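Porin (Rhodobacter capsulatus, PDB 2POR) forms, as a homotrimer, outer-membrane channels that let small hydrophilic solutes, up to about 0.6 kDa, diffuse passively. Local coordinates at residues S5-W19 with S289-F301. Numbering follows the deposited sequence.
Sequences SGDARMGVMYNGDDW and SDMVADLGVKFKF. With C8E ((hydroxyethyloxy)tri(ethyloxy)octane), chain F; C8E ((hydroxyethyloxy)tri(ethyloxy)octane), chain G.
Strand 2-14, the first of the 16-stranded porin barrel, meets the last, 292-300, and closes the cylinder. Segments 5-14 and 292-300 run antiparallel, at 175°. Five hydrogen-bonded pairs join the chains, from Ala293 with Tyr14 to C-terminal Phe301 with Gly6. The hydrogen bond from Tyr14 N to Ala293 O is 2.8 Å long and nearly straight. Gly11 faces Gly296, CA to CA 3.7 Å, and a CB on either would clash with the other strand. On the outward face Met10, extended beyond CG (chi2 173°), lies alongside Val297, its CG 3.7 Å from Val297 CG2. Ala8 CB touches the ring edges of Phe299 and Phe301, 3.8 Å from Phe301 CE2. Detergent chain G lies against this face, its C10 4.0 Å from Val297 CG1. The Trp19 ring lies between Tyr14 CD1 and, on its opposite face, detergent C13 (chain F), 3.5 Å from Trp19 CE2. With an alanine at Trp19, the Tyr14 ring and the detergent chain would probably lose the flat surface between them. On the channel face Asp7 pairs with Arg26, and Asp294 bonds to Thr92 and Tyr91 N. Strands 19-34 and 275-284 flank the pair, and Phe299 stacks on Phe41 of a second subunit.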
ATOM      1  N   SER A   5       2.702  -4.012 -15.025  1.00 18.09           N
ATOM      2  CA  SER A   5       2.597  -2.946 -16.003  1.00 16.56           C
ATOM      3  C   SER A   5       2.319  -1.668 -15.188  1.00 21.22           C
ATOM      4  O   SER A   5       2.206  -1.765 -13.954  1.00 17.63           O
ATOM      5  CB  SER A   5       1.469  -3.204 -16.968  1.00 15.90           C
ATOM      6  OG  SER A   5       0.192  -3.414 -16.386  1.00 22.45           O
ATOM      7  N   GLY A   6       2.198  -0.500 -15.785  1.00 22.36           N
ATOM      8  CA  GLY A   6       1.951   0.724 -15.033  1.00 18.52           C
ATOM      9  C   GLY A   6       1.596   1.847 -15.938  1.00 20.43           C
ATOM     10  O   GLY A   6       1.513   1.732 -17.172  1.00 19.89           O
ATOM     11  N   ASP A   7       1.319   2.979 -15.326  1.00 17.75           N
ATOM     12  CA  ASP A   7       1.044   4.191 -16.074  1.00 14.63           C
ATOM     13  C   ASP A   7       1.396   5.383 -15.189  1.00 17.50           C
ATOM     14  O   ASP A   7       1.686   5.221 -13.996  1.00 17.10           O
ATOM     15  CB  ASP A   7      -0.434   4.267 -16.528  1.00 15.83           C
ATOM     16  CG  ASP A   7      -1.480   4.072 -15.436  1.00 23.05           C
ATOM     17  OD1 ASP A   7      -1.472   4.800 -14.456  1.00 20.15           O
ATOM     18  OD2 ASP A   7      -2.270   3.161 -15.544  1.00 25.78           O
ATOM     19  N   ALA A   8       1.470   6.556 -15.795  1.00 19.52           N
ATOM     20  CA  ALA A   8       1.821   7.804 -15.110  1.00 15.71           C
ATOM     21  C   ALA A   8       1.340   8.952 -15.980  1.00 19.05           C
ATOM     22  O   ALA A   8       0.951   8.743 -17.148  1.00 18.32           O
ATOM     23  CB  ALA A   8       3.330   7.950 -14.889  1.00 14.05           C
ATOM     24  N   ARG A   9       1.188  10.158 -15.412  1.00 16.33           N
ATOM     25  CA  ARG A   9       0.751  11.317 -16.168  1.00 13.95           C
ATOM     26  C   ARG A   9       1.244  12.548 -15.451  1.00 17.40           C
ATOM     27  O   ARG A   9       1.558  12.477 -14.246  1.00 18.39           O
ATOM     28  CB  ARG A   9      -0.774  11.320 -16.297  1.00 15.94           C
ATOM     29  CG  ARG A   9      -1.500  11.638 -15.005  1.00 16.00           C
ATOM     30  CD  ARG A   9      -2.930  11.262 -15.175  1.00 19.18           C
ATOM     31  NE  ARG A   9      -3.650  11.732 -14.002  1.00 20.39           N
ATOM     32  CZ  ARG A   9      -4.910  11.370 -13.709  1.00 23.61           C
ATOM     33  NH1 ARG A   9      -5.620  10.512 -14.458  1.00 19.92           N
ATOM     34  NH2 ARG A   9      -5.451  11.884 -12.589  1.00 23.34           N
ATOM     35  N   MET A  10       1.455  13.652 -16.137  1.00 15.77           N
ATOM     36  CA  MET A  10       1.895  14.892 -15.499  1.00 19.06           C
ATOM     37  C   MET A  10       1.529  16.047 -16.406  1.00 24.44           C
ATOM     38  O   MET A  10       1.419  15.866 -17.622  1.00 18.02           O
ATOM     39  CB  MET A  10       3.395  14.916 -15.201  1.00 18.72           C
ATOM     40  CG  MET A  10       4.321  14.977 -16.379  1.00 25.28           C
ATOM     41  SD  MET A  10       5.997  15.191 -15.789  1.00 30.85           S
ATOM     42  CE  MET A  10       6.651  14.731 -17.345  1.00 33.80           C
ATOM     43  N   GLY A  11       1.172  17.223 -15.872  1.00 17.85           N
ATOM     44  CA  GLY A  11       0.750  18.334 -16.713  1.00 18.79           C
ATOM     45  C   GLY A  11       0.135  19.372 -15.816  1.00 25.94           C
ATOM     46  O   GLY A  11       0.485  19.424 -14.629  1.00 21.22           O
ATOM     47  N   VAL A  12      -0.764  20.169 -16.364  1.00 22.43           N
ATOM     48  CA  VAL A  12      -1.463  21.262 -15.643  1.00 22.84           C
ATOM     49  C   VAL A  12      -2.949  21.135 -15.829  1.00 21.81           C
ATOM     50  O   VAL A  12      -3.409  20.705 -16.892  1.00 20.69           O
ATOM     51  CB  VAL A  12      -1.031  22.674 -16.130  1.00 23.09           C
ATOM     52  CG1 VAL A  12       0.374  22.888 -15.596  1.00 21.02           C
ATOM     53  CG2 VAL A  12      -1.053  22.829 -17.643  1.00 22.56           C
ATOM     54  N   MET A  13      -3.740  21.390 -14.782  1.00 16.86           N
ATOM     55  CA  MET A  13      -5.171  21.182 -14.853  1.00 18.95           C
ATOM     56  C   MET A  13      -5.810  22.492 -14.349  1.00 26.49           C
ATOM     57  O   MET A  13      -5.315  23.080 -13.382  1.00 22.68           O
ATOM     58  CB  MET A  13      -5.540  19.982 -13.956  1.00 19.57           C
ATOM     59  CG  MET A  13      -7.055  19.723 -13.845  0.51 33.28           C
ATOM     60  SD  MET A  13      -7.928  20.813 -12.674  0.51 18.59           S
ATOM     61  CE  MET A  13      -7.076  20.274 -11.222  0.51 14.41           C
ATOM     62  N   TYR A  14      -6.891  22.940 -14.947  1.00 23.01           N
ATOM     63  CA  TYR A  14      -7.557  24.199 -14.631  1.00 25.16           C
ATOM     64  C   TYR A  14      -8.858  23.809 -13.980  1.00 23.22           C
ATOM     65  O   TYR A  14      -9.672  23.163 -14.647  1.00 23.70           O
ATOM     66  CB  TYR A  14      -7.845  24.933 -15.894  1.00 24.00           C
ATOM     67  CG  TYR A  14      -8.488  26.275 -15.656  1.00 28.72           C
ATOM     68  CD1 TYR A  14      -7.688  27.294 -15.168  1.00 29.42           C
ATOM     69  CD2 TYR A  14      -9.821  26.461 -15.981  1.00 27.77           C
ATOM     70  CE1 TYR A  14      -8.224  28.551 -15.007  1.00 32.13           C
ATOM     71  CE2 TYR A  14     -10.365  27.719 -15.820  1.00 30.23           C
ATOM     72  CZ  TYR A  14      -9.556  28.746 -15.339  1.00 32.81           C
ATOM     73  OH  TYR A  14     -10.097  30.015 -15.182  1.00 50.72           O
ATOM     74  N   ASN A  15      -9.119  24.219 -12.729  1.00 22.01           N
ATOM     75  CA  ASN A  15     -10.313  23.762 -12.000  1.00 22.52           C
ATOM     76  C   ASN A  15     -11.567  24.625 -12.185  1.00 31.39           C
ATOM     77  O   ASN A  15     -12.616  24.424 -11.564  1.00 32.32           O
ATOM     78  CB  ASN A  15     -10.003  23.659 -10.480  1.00 24.87           C
ATOM     79  CG  ASN A  15      -9.595  24.986  -9.847  1.00 23.96           C
ATOM     80  OD1 ASN A  15      -9.815  26.053 -10.425  1.00 23.91           O
ATOM     81  ND2 ASN A  15      -8.879  25.029  -8.737  1.00 26.01           N
ATOM     82  N   GLY A  16     -11.506  25.585 -13.088  1.00 26.28           N
ATOM     83  CA  GLY A  16     -12.627  26.480 -13.277  1.00 33.32           C
ATOM     84  C   GLY A  16     -12.154  27.874 -12.947  1.00 30.42           C
ATOM     85  O   GLY A  16     -12.641  28.837 -13.537  1.00 36.69           O
ATOM     86  N   ASP A  17     -11.155  28.014 -12.062  1.00 29.56           N
ATOM     87  CA  ASP A  17     -10.627  29.320 -11.628  1.00 29.65           C
ATOM     88  C   ASP A  17      -9.100  29.434 -11.646  1.00 32.17           C
ATOM     89  O   ASP A  17      -8.511  30.460 -12.019  1.00 30.83           O
ATOM     90  CB  ASP A  17     -11.156  29.632 -10.177  1.00 35.32           C
ATOM     91  CG  ASP A  17     -12.700  29.613  -9.982  1.00 51.32           C
ATOM     92  OD1 ASP A  17     -13.404  30.469 -10.549  1.00 59.35           O
ATOM     93  OD2 ASP A  17     -13.197  28.718  -9.278  1.00 65.43           O
ATOM     94  N   ASP A  18      -8.411  28.348 -11.283  1.00 24.80           N
ATOM     95  CA  ASP A  18      -6.963  28.357 -11.241  1.00 23.22           C
ATOM     96  C   ASP A  18      -6.379  27.082 -11.849  1.00 26.47           C
ATOM     97  O   ASP A  18      -7.057  26.049 -11.916  1.00 25.52           O
ATOM     98  CB  ASP A  18      -6.447  28.413  -9.822  1.00 25.98           C
ATOM     99  CG  ASP A  18      -6.770  29.769  -9.253  1.00 43.16           C
ATOM    100  OD1 ASP A  18      -6.091  30.730  -9.593  1.00 41.16           O
ATOM    101  OD2 ASP A  18      -7.730  29.843  -8.500  1.00 33.11           O
ATOM    102  N   TRP A  19      -5.128  27.228 -12.270  1.00 24.02           N
ATOM    103  CA  TRP A  19      -4.299  26.142 -12.772  1.00 29.52           C
ATOM    104  C   TRP A  19      -3.579  25.494 -11.590  1.00 34.72           C
ATOM    105  O   TRP A  19      -3.214  26.191 -10.637  1.00 26.95           O
ATOM    106  CB  TRP A  19      -3.245  26.668 -13.767  1.00 20.45           C
ATOM    107  CG  TRP A  19      -3.866  27.028 -15.102  1.00 34.12           C
ATOM    108  CD1 TRP A  19      -4.203  28.319 -15.398  1.00 38.42           C
ATOM    109  CD2 TRP A  19      -4.192  26.148 -16.104  1.00 43.20           C
ATOM    110  NE1 TRP A  19      -4.752  28.256 -16.591  1.00 28.98           N
ATOM    111  CE2 TRP A  19      -4.767  26.991 -17.041  1.00 43.13           C
ATOM    112  CE3 TRP A  19      -4.089  24.789 -16.346  1.00 27.67           C
ATOM    113  CZ2 TRP A  19      -5.246  26.493 -18.229  1.00 37.29           C
ATOM    114  CZ3 TRP A  19      -4.572  24.288 -17.540  1.00 26.31           C
ATOM    115  CH2 TRP A  19      -5.142  25.136 -18.468  1.00 34.35           C
ATOM    116  N   SER A 289     -21.148  26.556 -12.865  1.00 69.19           N
ATOM    117  CA  SER A 289     -20.107  25.899 -13.626  1.00 50.17           C
ATOM    118  C   SER A 289     -19.250  26.684 -14.594  1.00 43.85           C
ATOM    119  O   SER A 289     -19.705  27.210 -15.621  1.00 46.69           O
ATOM    120  CB  SER A 289     -20.754  24.736 -14.359  1.00 52.12           C
ATOM    121  OG  SER A 289     -21.318  23.883 -13.359  1.00 71.82           O
ATOM    122  N   ASP A 290     -17.972  26.772 -14.197  1.00 38.06           N
ATOM    123  CA  ASP A 290     -16.951  27.316 -15.096  1.00 44.01           C
ATOM    124  C   ASP A 290     -16.340  26.048 -15.719  1.00 33.18           C
ATOM    125  O   ASP A 290     -16.327  24.982 -15.097  1.00 32.33           O
ATOM    126  CB  ASP A 290     -15.791  28.027 -14.412  1.00 56.50           C
ATOM    127  CG  ASP A 290     -16.080  28.672 -13.069  1.00 77.24           C
ATOM    128  OD1 ASP A 290     -15.982  27.984 -12.032  1.00 84.59           O
ATOM    129  OD2 ASP A 290     -16.374  29.870 -13.099  1.00 73.57           O
ATOM    130  N   MET A 291     -15.823  26.174 -16.935  1.00 36.97           N
ATOM    131  CA  MET A 291     -15.209  25.096 -17.689  1.00 34.70           C
ATOM    132  C   MET A 291     -13.895  24.655 -17.054  1.00 26.12           C
ATOM    133  O   MET A 291     -13.083  25.533 -16.676  1.00 28.32           O
ATOM    134  CB  MET A 291     -14.952  25.613 -19.064  1.00 33.14           C
ATOM    135  CG  MET A 291     -14.425  24.638 -20.090  1.00 52.66           C
ATOM    136  SD  MET A 291     -13.922  25.624 -21.520  1.00 48.22           S
ATOM    137  CE  MET A 291     -12.480  26.415 -20.856  1.00 41.88           C
ATOM    138  N   VAL A 292     -13.742  23.316 -16.933  1.00 30.89           N
ATOM    139  CA  VAL A 292     -12.468  22.723 -16.507  1.00 28.79           C
ATOM    140  C   VAL A 292     -11.651  22.386 -17.780  1.00 27.78           C
ATOM    141  O   VAL A 292     -12.193  22.263 -18.892  1.00 23.47           O
ATOM    142  CB  VAL A 292     -12.676  21.428 -15.640  1.00 21.26           C
ATOM    143  CG1 VAL A 292     -13.326  21.885 -14.363  1.00 24.54           C
ATOM    144  CG2 VAL A 292     -13.510  20.357 -16.308  1.00 17.97           C
ATOM    145  N   ALA A 293     -10.337  22.291 -17.693  1.00 24.90           N
ATOM    146  CA  ALA A 293      -9.491  22.017 -18.844  1.00 28.34           C
ATOM    147  C   ALA A 293      -8.194  21.396 -18.348  1.00 31.62           C
ATOM    148  O   ALA A 293      -7.867  21.528 -17.153  1.00 21.58           O
ATOM    149  CB  ALA A 293      -9.128  23.306 -19.574  1.00 21.46           C
ATOM    150  N   ASP A 294      -7.407  20.702 -19.186  1.00 20.79           N
ATOM    151  CA  ASP A 294      -6.077  20.282 -18.760  1.00 18.22           C
ATOM    152  C   ASP A 294      -5.169  20.101 -19.963  1.00 23.81           C
ATOM    153  O   ASP A 294      -5.684  20.092 -21.099  1.00 21.81           O
ATOM    154  CB  ASP A 294      -6.169  18.989 -17.965  1.00 16.80           C
ATOM    155  CG  ASP A 294      -6.572  17.709 -18.683  1.00 28.79           C
ATOM    156  OD1 ASP A 294      -6.402  17.535 -19.885  1.00 23.51           O
ATOM    157  OD2 ASP A 294      -7.058  16.827 -17.997  1.00 20.09           O
ATOM    158  N   LEU A 295      -3.877  19.951 -19.722  1.00 22.29           N
ATOM    159  CA  LEU A 295      -2.926  19.725 -20.785  1.00 23.66           C
ATOM    160  C   LEU A 295      -1.748  19.032 -20.163  1.00 20.00           C
ATOM    161  O   LEU A 295      -1.127  19.558 -19.232  1.00 18.17           O
ATOM    162  CB  LEU A 295      -2.487  21.046 -21.395  1.00 22.86           C
ATOM    163  CG  LEU A 295      -1.432  20.890 -22.544  1.00 36.71           C
ATOM    164  CD1 LEU A 295      -2.027  20.124 -23.724  1.00 28.60           C
ATOM    165  CD2 LEU A 295      -1.005  22.235 -23.053  1.00 32.46           C
ATOM    166  N   GLY A 296      -1.396  17.834 -20.631  1.00 17.67           N
ATOM    167  CA  GLY A 296      -0.250  17.160 -20.060  1.00 17.33           C
ATOM    168  C   GLY A 296       0.154  15.978 -20.921  1.00 21.99           C
ATOM    169  O   GLY A 296      -0.212  15.908 -22.097  1.00 20.73           O
ATOM    170  N   VAL A 297       0.894  15.047 -20.342  1.00 23.91           N
ATOM    171  CA  VAL A 297       1.369  13.844 -21.041  1.00 24.04           C
ATOM    172  C   VAL A 297       0.931  12.598 -20.295  1.00 27.04           C
ATOM    173  O   VAL A 297       0.861  12.625 -19.062  1.00 20.84           O
ATOM    174  CB  VAL A 297       2.935  13.859 -21.193  1.00 20.97           C
ATOM    175  CG1 VAL A 297       3.304  14.958 -22.166  1.00 27.35           C
ATOM    176  CG2 VAL A 297       3.673  14.173 -19.923  1.00 23.73           C
ATOM    177  N   LYS A 298       0.566  11.511 -20.958  1.00 18.69           N
ATOM    178  CA  LYS A 298       0.166  10.269 -20.309  1.00 16.67           C
ATOM    179  C   LYS A 298       1.181   9.215 -20.732  1.00 23.47           C
ATOM    180  O   LYS A 298       1.623   9.267 -21.882  1.00 24.58           O
ATOM    181  CB  LYS A 298      -1.199   9.820 -20.769  1.00 19.12           C
ATOM    182  CG  LYS A 298      -2.291  10.655 -20.131  1.00 21.33           C
ATOM    183  CD  LYS A 298      -3.567  10.308 -20.791  1.00 18.34           C
ATOM    184  CE  LYS A 298      -3.942   8.960 -20.323  1.00 21.34           C
ATOM    185  NZ  LYS A 298      -5.202   8.594 -20.941  1.00 30.35           N
ATOM    186  N   PHE A 299       1.596   8.294 -19.874  1.00 18.24           N
ATOM    187  CA  PHE A 299       2.622   7.299 -20.162  1.00 17.66           C
ATOM    188  C   PHE A 299       2.087   5.935 -19.821  1.00 26.51           C
ATOM    189  O   PHE A 299       1.325   5.780 -18.853  1.00 22.18           O
ATOM    190  CB  PHE A 299       3.834   7.558 -19.310  1.00 14.69           C
ATOM    191  CG  PHE A 299       4.506   8.905 -19.471  1.00 21.01           C
ATOM    192  CD1 PHE A 299       4.762   9.442 -20.721  1.00 22.78           C
ATOM    193  CD2 PHE A 299       4.905   9.596 -18.351  1.00 20.84           C
ATOM    194  CE1 PHE A 299       5.409  10.653 -20.850  1.00 23.54           C
ATOM    195  CE2 PHE A 299       5.556  10.806 -18.499  1.00 22.22           C
ATOM    196  CZ  PHE A 299       5.812  11.342 -19.740  1.00 21.26           C
ATOM    197  N   LYS A 300       2.408   4.904 -20.569  1.00 17.76           N
ATOM    198  CA  LYS A 300       2.030   3.541 -20.229  1.00 17.46           C
ATOM    199  C   LYS A 300       3.343   2.774 -20.127  1.00 24.16           C
ATOM    200  O   LYS A 300       4.305   3.086 -20.867  1.00 26.46           O
ATOM    201  CB  LYS A 300       1.195   2.941 -21.309  1.00 22.55           C
ATOM    202  CG  LYS A 300      -0.129   3.612 -21.447  1.00 34.41           C
ATOM    203  CD  LYS A 300      -1.175   2.640 -21.997  1.00 54.10           C
ATOM    204  CE  LYS A 300      -1.051   2.318 -23.487  1.00 75.73           C
ATOM    205  NZ  LYS A 300      -2.147   1.455 -23.916  1.00 84.85           N
ATOM    206  N   PHE A 301       3.435   1.803 -19.218  1.00 19.50           N
ATOM    207  CA  PHE A 301       4.676   1.118 -18.924  1.00 18.21           C
ATOM    208  C   PHE A 301       4.448  -0.370 -18.852  1.00 22.86           C
ATOM    209  O   PHE A 301       3.303  -0.809 -18.717  1.00 17.64           O
ATOM    210  CB  PHE A 301       5.319   1.504 -17.582  1.00 18.80           C
ATOM    211  CG  PHE A 301       5.629   2.981 -17.506  1.00 24.96           C
ATOM    212  CD1 PHE A 301       6.723   3.507 -18.157  1.00 18.68           C
ATOM    213  CD2 PHE A 301       4.823   3.815 -16.747  1.00 23.97           C
ATOM    214  CE1 PHE A 301       7.037   4.858 -18.063  1.00 19.16           C
ATOM    215  CE2 PHE A 301       5.146   5.166 -16.657  1.00 19.39           C
ATOM    216  CZ  PHE A 301       6.245   5.697 -17.306  1.00 20.43           C
ATOM    217  OXT PHE A 301       5.449  -1.095 -18.969  1.00 28.38           O
TER
HETATM  218  C1  C8E F 546      -9.074  20.974 -27.116  0.83 50.61           C
HETATM  219  C2  C8E F 546      -7.810  20.376 -26.467  0.83 51.77           C
HETATM  220  C3  C8E F 546      -6.842  21.366 -25.800  0.83 50.98           C
HETATM  221  C4  C8E F 546      -7.241  21.935 -24.432  0.83 51.13           C
HETATM  222  C5  C8E F 546      -6.063  22.774 -23.953  0.83 52.63           C
HETATM  223  C6  C8E F 546      -6.361  23.604 -22.719  0.83 55.60           C
HETATM  224  C7  C8E F 546      -5.400  24.803 -22.618  0.83 60.07           C
HETATM  225  C8  C8E F 546      -4.067  24.534 -21.904  0.83 64.27           C
HETATM  226  O9  C8E F 546      -2.923  25.392 -22.151  0.83 66.21           O
HETATM  227  C10 C8E F 546      -2.619  26.439 -21.196  0.83 66.45           C
HETATM  228  C11 C8E F 546      -1.489  26.347 -20.152  0.83 65.91           C
HETATM  229  O12 C8E F 546      -1.090  27.592 -19.548  0.83 65.26           O
HETATM  230  C13 C8E F 546      -1.533  27.817 -18.194  0.83 65.04           C
HETATM  231  C14 C8E F 546      -0.581  28.280 -17.064  0.83 64.60           C
HETATM  232  O15 C8E F 546       0.352  27.407 -16.390  0.83 63.35           O
HETATM  233  C16 C8E F 546       0.153  27.384 -14.966  0.83 61.87           C
HETATM  234  C17 C8E F 546       1.238  26.824 -14.059  0.83 60.37           C
HETATM  235  O18 C8E F 546       1.034  26.812 -12.649  0.83 60.64           O
HETATM  236  C19 C8E F 546       2.108  27.497 -12.002  0.83 62.75           C
HETATM  237  C20 C8E F 546       1.851  28.895 -11.449  0.83 65.74           C
HETATM  238  O21 C8E F 546       3.019  29.552 -10.957  0.83 68.59           O
HETATM  239  C1  C8E G 547       5.327  26.934 -14.964  0.69 53.41           C
HETATM  240  C2  C8E G 547       4.546  25.985 -15.902  0.69 52.85           C
HETATM  241  C3  C8E G 547       5.059  24.574 -15.714  0.69 51.32           C
HETATM  242  C4  C8E G 547       4.350  23.600 -16.636  0.69 50.00           C
HETATM  243  C5  C8E G 547       4.939  22.214 -16.404  0.69 48.73           C
HETATM  244  C6  C8E G 547       4.384  21.187 -17.377  0.69 49.05           C
HETATM  245  C7  C8E G 547       4.925  19.816 -17.030  0.69 50.17           C
HETATM  246  C8  C8E G 547       4.398  18.712 -17.934  0.69 51.75           C
HETATM  247  O9  C8E G 547       4.879  18.588 -19.271  0.69 53.80           O
HETATM  248  C10 C8E G 547       3.838  18.431 -20.256  0.69 55.39           C
HETATM  249  C11 C8E G 547       3.105  19.625 -20.902  0.69 57.31           C
HETATM  250  O12 C8E G 547       2.303  19.403 -22.079  0.69 59.43           O
HETATM  251  C13 C8E G 547       2.948  19.809 -23.308  0.69 62.71           C
HETATM  252  C14 C8E G 547       3.808  18.871 -24.188  0.69 66.12           C
HETATM  253  O15 C8E G 547       5.026  18.285 -23.675  0.69 68.53           O
HETATM  254  C16 C8E G 547       5.603  17.271 -24.525  0.69 69.38           C
HETATM  255  C17 C8E G 547       7.059  17.318 -25.039  0.69 69.19           C
HETATM  256  O18 C8E G 547       7.481  18.209 -26.075  0.69 69.55           O
HETATM  257  C19 C8E G 547       7.290  17.629 -27.371  0.69 71.17           C
HETATM  258  C20 C8E G 547       8.500  17.212 -28.219  0.69 73.02           C
HETATM  259  O21 C8E G 547       8.137  16.569 -29.445  0.69 74.35           O